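Local coordinates for glycosyl hyrolase, family 3 (PDB 3TEV), which probably hydrolyses O-glycosidic bonds, as a glycoside hydrolase of family 3 built on a TIM-barrel-like domain, at residues Asp135-Arg148 with Cys176-Gln188. Sequence-based numbering, arbitrary orientation.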
loop_
_atom_site.group_PDB
_atom_site.type_symbol
_atom_site.label_atom_id
_atom_site.label_comp_id
_atom_site.label_asym_id
_atom_site.label_seq_id
_atom_site.Cartn_x
_atom_site.Cartn_y
_atom_site.Cartn_z
ATOM N N ASP A 135 3.439 -11.782 3.667
ATOM C CA ASP A 135 3.852 -12.835 2.741
ATOM C C ASP A 135 4.480 -13.962 3.562
ATOM O O ASP A 135 5.110 -13.713 4.590
ATOM C CB ASP A 135 4.856 -12.302 1.702
ATOM C CG ASP A 135 4.348 -11.055 0.965
ATOM O OD1 ASP A 135 3.145 -10.975 0.623
ATOM O OD2 ASP A 135 5.166 -10.148 0.711
ATOM N N ILE A 136 4.284 -15.196 3.103
ATOM C CA ILE A 136 4.833 -16.375 3.755
ATOM C C ILE A 136 5.951 -16.968 2.914
ATOM O O ILE A 136 5.738 -17.368 1.768
ATOM C CB ILE A 136 3.751 -17.466 3.953
ATOM C CG1 ILE A 136 2.558 -16.912 4.724
ATOM C CG2 ILE A 136 4.349 -18.706 4.661
ATOM C CD1 ILE A 136 1.356 -17.807 4.680
ATOM N N ASN A 137 7.138 -17.035 3.501
ATOM C CA ASN A 137 8.290 -17.703 2.887
ATOM C C ASN A 137 8.155 -19.244 2.975
ATOM O O ASN A 137 8.922 -19.907 3.676
ATOM C CB ASN A 137 9.583 -17.205 3.563
ATOM C CG ASN A 137 10.851 -17.750 2.912
ATOM O OD1 ASN A 137 11.709 -18.341 3.591
ATOM N ND2 ASN A 137 10.980 -17.557 1.596
ATOM N N VAL A 138 7.179 -19.803 2.249
ATOM C CA VAL A 138 6.760 -21.212 2.429
ATOM C C VAL A 138 7.642 -22.211 1.691
ATOM O O VAL A 138 7.883 -23.309 2.184
ATOM C CB VAL A 138 5.243 -21.438 2.065
ATOM C CG1 VAL A 138 4.969 -21.176 0.577
ATOM C CG2 VAL A 138 4.766 -22.844 2.478
ATOM N N ASN A 139 8.110 -21.820 0.512
ATOM C CA ASN A 139 8.924 -22.676 -0.333
ATOM C C ASN A 139 10.400 -22.351 -0.098
ATOM O O ASN A 139 10.847 -21.235 -0.398
ATOM C CB ASN A 139 8.540 -22.469 -1.807
ATOM C CG ASN A 139 8.845 -23.686 -2.695
ATOM O OD1 ASN A 139 9.613 -24.587 -2.332
ATOM N ND2 ASN A 139 8.239 -23.696 -3.884
ATOM N N PRO A 140 11.158 -23.314 0.470
ATOM C CA PRO A 140 12.589 -23.097 0.701
ATOM C C PRO A 140 13.372 -22.899 -0.606
ATOM O O PRO A 140 14.270 -22.051 -0.653
ATOM C CB PRO A 140 13.038 -24.374 1.438
ATOM C CG PRO A 140 11.997 -25.401 1.126
ATOM C CD PRO A 140 10.709 -24.634 0.952
ATOM N N ALA A 141 13.008 -23.647 -1.653
ATOM C CA ALA A 141 13.663 -23.552 -2.968
ATOM C C ALA A 141 13.161 -22.376 -3.830
ATOM O O ALA A 141 13.537 -22.247 -4.996
ATOM C CB ALA A 141 13.542 -24.881 -3.728
ATOM N N ASN A 142 12.321 -21.523 -3.245
ATOM C CA ASN A 142 11.834 -20.312 -3.908
ATOM C C ASN A 142 11.669 -19.149 -2.911
ATOM O O ASN A 142 10.536 -18.765 -2.589
ATOM C CB ASN A 142 10.520 -20.598 -4.663
ATOM C CG ASN A 142 10.026 -19.401 -5.483
ATOM O OD1 ASN A 142 10.821 -18.624 -6.013
ATOM N ND2 ASN A 142 8.704 -19.257 -5.590
ATOM N N PRO A 143 12.799 -18.588 -2.410
ATOM C CA PRO A 143 12.678 -17.465 -1.474
ATOM C C PRO A 143 12.494 -16.118 -2.200
ATOM O O PRO A 143 13.465 -15.383 -2.406
ATOM C CB PRO A 143 13.998 -17.515 -0.689
ATOM C CG PRO A 143 14.992 -18.198 -1.613
ATOM C CD PRO A 143 14.214 -18.923 -2.691
ATOM N N VAL A 144 11.257 -15.818 -2.599
ATOM C CA VAL A 144 10.933 -14.553 -3.277
ATOM C C VAL A 144 11.062 -13.381 -2.292
ATOM O O VAL A 144 11.571 -12.304 -2.640
ATOM C CB VAL A 144 9.492 -14.561 -3.908
ATOM C CG1 VAL A 144 9.189 -13.235 -4.620
ATOM C CG2 VAL A 144 9.313 -15.730 -4.877
ATOM N N ILE A 145 10.605 -13.617 -1.061
ATOM C CA ILE A 145 10.547 -12.590 -0.027
ATOM C C ILE A 145 11.734 -12.710 0.938
ATOM O O ILE A 145 12.397 -11.709 1.238
ATOM C CB ILE A 145 9.156 -12.595 0.684
ATOM C CG1 ILE A 145 8.022 -12.308 -0.329
ATOM C CG2 ILE A 145 9.115 -11.622 1.876
ATOM C CD1 ILE A 145 8.194 -11.029 -1.234
ATOM N N GLY A 146 12.005 -13.935 1.396
ATOM C CA GLY A 146 13.208 -14.241 2.191
ATOM C C GLY A 146 13.239 -13.627 3.582
ATOM O O GLY A 146 12.354 -13.894 4.400
ATOM N N ASP A 147 14.271 -12.812 3.834
ATOM C CA ASP A 147 14.478 -12.069 5.101
ATOM C C ASP A 147 13.265 -11.281 5.597
ATOM O O ASP A 147 13.054 -11.124 6.806
ATOM C CB ASP A 147 15.605 -11.046 4.921
ATOM C CG ASP A 147 16.945 -11.684 4.748
ATOM O OD1 ASP A 147 17.182 -12.754 5.360
ATOM O OD2 ASP A 147 17.770 -11.104 4.003
ATOM N N ARG A 148 12.500 -10.766 4.641
ATOM C CA ARG A 148 11.464 -9.778 4.899
ATOM C C ARG A 148 10.147 -10.380 5.409
ATOM O O ARG A 148 9.269 -9.643 5.851
ATOM C CB ARG A 148 11.238 -8.926 3.646
ATOM C CG ARG A 148 12.511 -8.286 3.070
ATOM C CD ARG A 148 12.261 -7.745 1.664
ATOM N NE ARG A 148 10.989 -7.018 1.612
ATOM C CZ ARG A 148 10.294 -6.738 0.509
ATOM N NH1 ARG A 148 9.147 -6.075 0.613
ATOM N NH2 ARG A 148 10.733 -7.119 -0.687
ATOM N N CYS A 176 0.433 -0.696 6.751
ATOM C CA CYS A 176 -0.239 -1.235 5.567
ATOM C C CYS A 176 0.301 -2.630 5.299
ATOM O O CYS A 176 1.483 -2.776 4.996
ATOM C CB CYS A 176 -0.001 -0.324 4.366
ATOM S SG CYS A 176 -0.837 -0.799 2.810
ATOM N N ALA A 177 -0.550 -3.644 5.440
ATOM C CA ALA A 177 -0.165 -5.028 5.194
ATOM C C ALA A 177 0.086 -5.255 3.691
ATOM O O ALA A 177 -0.659 -4.746 2.850
ATOM C CB ALA A 177 -1.254 -5.957 5.690
ATOM N N LYS A 178 1.129 -6.011 3.360
ATOM C CA LYS A 178 1.428 -6.318 1.961
ATOM C C LYS A 178 1.997 -7.748 1.829
ATOM O O LYS A 178 2.427 -8.310 2.837
ATOM C CB LYS A 178 2.397 -5.282 1.409
ATOM C CG LYS A 178 3.641 -5.125 2.232
ATOM C CD LYS A 178 4.490 -3.942 1.775
ATOM C CE LYS A 178 5.904 -4.106 2.326
ATOM N NZ LYS A 178 6.721 -2.885 2.153
ATOM N N HIS A 179 1.958 -8.372 0.640
ATOM C CA HIS A 179 1.263 -7.883 -0.576
ATOM C C HIS A 179 0.102 -8.806 -0.901
ATOM O O HIS A 179 0.302 -9.931 -1.364
ATOM C CB HIS A 179 2.188 -7.902 -1.786
ATOM C CG HIS A 179 3.512 -7.268 -1.544
ATOM N ND1 HIS A 179 4.456 -7.823 -0.705
ATOM C CD2 HIS A 179 4.063 -6.132 -2.044
ATOM C CE1 HIS A 179 5.532 -7.052 -0.693
ATOM N NE2 HIS A 179 5.318 -6.018 -1.494
ATOM N N PHE A 180 -1.105 -8.329 -0.684
ATOM C CA PHE A 180 -2.276 -9.144 -0.857
ATOM C C PHE A 180 -2.463 -9.544 -2.334
ATOM O O PHE A 180 -2.349 -8.706 -3.217
ATOM C CB PHE A 180 -3.474 -8.363 -0.344
ATOM C CG PHE A 180 -4.738 -9.120 -0.392
ATOM C CD1 PHE A 180 -5.068 -10.001 0.635
ATOM C CD2 PHE A 180 -5.601 -8.968 -1.469
ATOM C CE1 PHE A 180 -6.246 -10.711 0.585
ATOM C CE2 PHE A 180 -6.769 -9.679 -1.530
ATOM C CZ PHE A 180 -7.099 -10.556 -0.508
ATOM N N PRO A 181 -2.799 -10.814 -2.603
ATOM C CA PRO A 181 -3.128 -11.880 -1.670
ATOM C C PRO A 181 -1.976 -12.779 -1.183
ATOM O O PRO A 181 -2.258 -13.842 -0.630
ATOM C CB PRO A 181 -4.158 -12.723 -2.446
ATOM C CG PRO A 181 -4.346 -12.088 -3.749
ATOM C CD PRO A 181 -3.214 -11.149 -3.971
ATOM N N GLY A 182 -0.717 -12.373 -1.370
ATOM C CA GLY A 182 0.436 -13.094 -0.808
ATOM C C GLY A 182 1.505 -13.371 -1.843
ATOM O O GLY A 182 1.263 -14.127 -2.798
ATOM N N HIS A 183 2.691 -12.784 -1.639
ATOM C CA HIS A 183 3.806 -12.820 -2.605
ATOM C C HIS A 183 4.770 -13.966 -2.349
ATOM O O HIS A 183 5.768 -14.123 -3.076
ATOM C CB HIS A 183 4.616 -11.527 -2.530
ATOM C CG HIS A 183 5.097 -11.032 -3.862
ATOM N ND1 HIS A 183 5.929 -11.771 -4.685
ATOM C CD2 HIS A 183 4.862 -9.863 -4.517
ATOM C CE1 HIS A 183 6.179 -11.086 -5.791
ATOM N NE2 HIS A 183 5.543 -9.926 -5.715
ATOM N N GLY A 184 4.490 -14.754 -1.315
ATOM C CA GLY A 184 5.451 -15.731 -0.830
ATOM C C GLY A 184 5.984 -16.776 -1.802
ATOM O O GLY A 184 7.150 -17.162 -1.716
ATOM N N ASP A 185 5.151 -17.243 -2.728
ATOM C CA ASP A 185 5.520 -18.418 -3.527
ATOM C C ASP A 185 5.106 -18.327 -5.003
ATOM O O ASP A 185 4.442 -19.213 -5.543
ATOM C CB ASP A 185 4.975 -19.680 -2.858
ATOM C CG ASP A 185 5.515 -20.957 -3.476
ATOM O OD1 ASP A 185 6.665 -20.980 -3.977
ATOM O OD2 ASP A 185 4.767 -21.948 -3.461
ATOM N N THR A 186 5.541 -17.247 -5.643
ATOM C CA THR A 186 5.128 -16.892 -7.012
ATOM C C THR A 186 6.106 -17.453 -8.041
ATOM O O THR A 186 7.273 -17.657 -7.710
ATOM C CB THR A 186 5.007 -15.353 -7.163
ATOM O OG1 THR A 186 6.253 -14.723 -6.836
ATOM C CG2 THR A 186 3.964 -14.812 -6.216
ATOM N N HIS A 187 5.623 -17.745 -9.254
ATOM C CA HIS A 187 6.498 -18.149 -10.374
ATOM C C HIS A 187 6.356 -17.232 -11.598
ATOM O O HIS A 187 5.240 -16.968 -12.065
ATOM C CB HIS A 187 6.379 -19.653 -10.736
ATOM C CG HIS A 187 5.071 -20.059 -11.365
ATOM N ND1 HIS A 187 4.060 -20.686 -10.660
ATOM C CD2 HIS A 187 4.630 -19.978 -12.647
ATOM C CE1 HIS A 187 3.044 -20.942 -11.469
ATOM N NE2 HIS A 187 3.365 -20.525 -12.682
ATOM N N GLN A 188 7.496 -16.720 -12.073
ATOM C CA GLN A 188 7.565 -15.855 -13.256
ATOM C C GLN A 188 8.099 -16.611 -14.453
ATOM O O GLN A 188 9.206 -17.138 -14.425
ATOM C CB GLN A 188 8.495 -14.663 -13.027
ATOM C CG GLN A 188 7.911 -13.517 -12.271
ATOM C CD GLN A 188 8.638 -12.214 -12.553
ATOM O OE1 GLN A 188 8.282 -11.469 -13.476
ATOM N NE2 GLN A 188 9.648 -11.919 -11.743
HETATM O O HOH W 1 2.683 -15.410 0.807
HETATM O O HOH W 2 9.480 -16.096 0.055
#
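Two carboxylates, Asp135 and Asp185, pin the loop after strand 128-129 of the TIM-barrel-like domain to the end of the neighbouring parallel strand 174-180 and the loop beyond it. At the barrel end of the contact, Asp135 is gripped three times. Its OD1 accepts hydrogen bonds from the backbone N of His179 and, at 2.9 Å, from that of His183, which arrive from opposite faces of the carboxylate. OD2 turns its syn lone pair to His179 ND1 at 2.8 Å, carboxylate and imidazole being only 12° apart; this bond, with Lys178 CB over one ring face and His183 CD2 near the rim of the other, helps fix the ring's rotation. Lys178 and His179, joined by a cis peptide, open the Lys-His-Phe-Pro-Gly-His motif characteristic of the family. Lys178 NZ turns to the carbonyl of Phe130. Replacing Asp135 with an alanine is likely to leave both backbone N-H groups without their acceptor and let the His179 ring turn more freely. Between the anchors Gly184 CA lies 3.1 Å from Ile136 O, where any side chain on Gly184 would clash. A water bridges Ile136 N and Gly184 N. Val144 CG1 packs 3.6 Å from His183 ND1, a buried nitrogen with no partner modelled. At the outer end Lys199 pairs with Asp185 OD2, while OD1 accepts hydrogen bonds from Asn139 ND2 and Asn142 ND2 on opposite faces. Asn142 ND2 also donates to Thr186 O, at 3.0 Å.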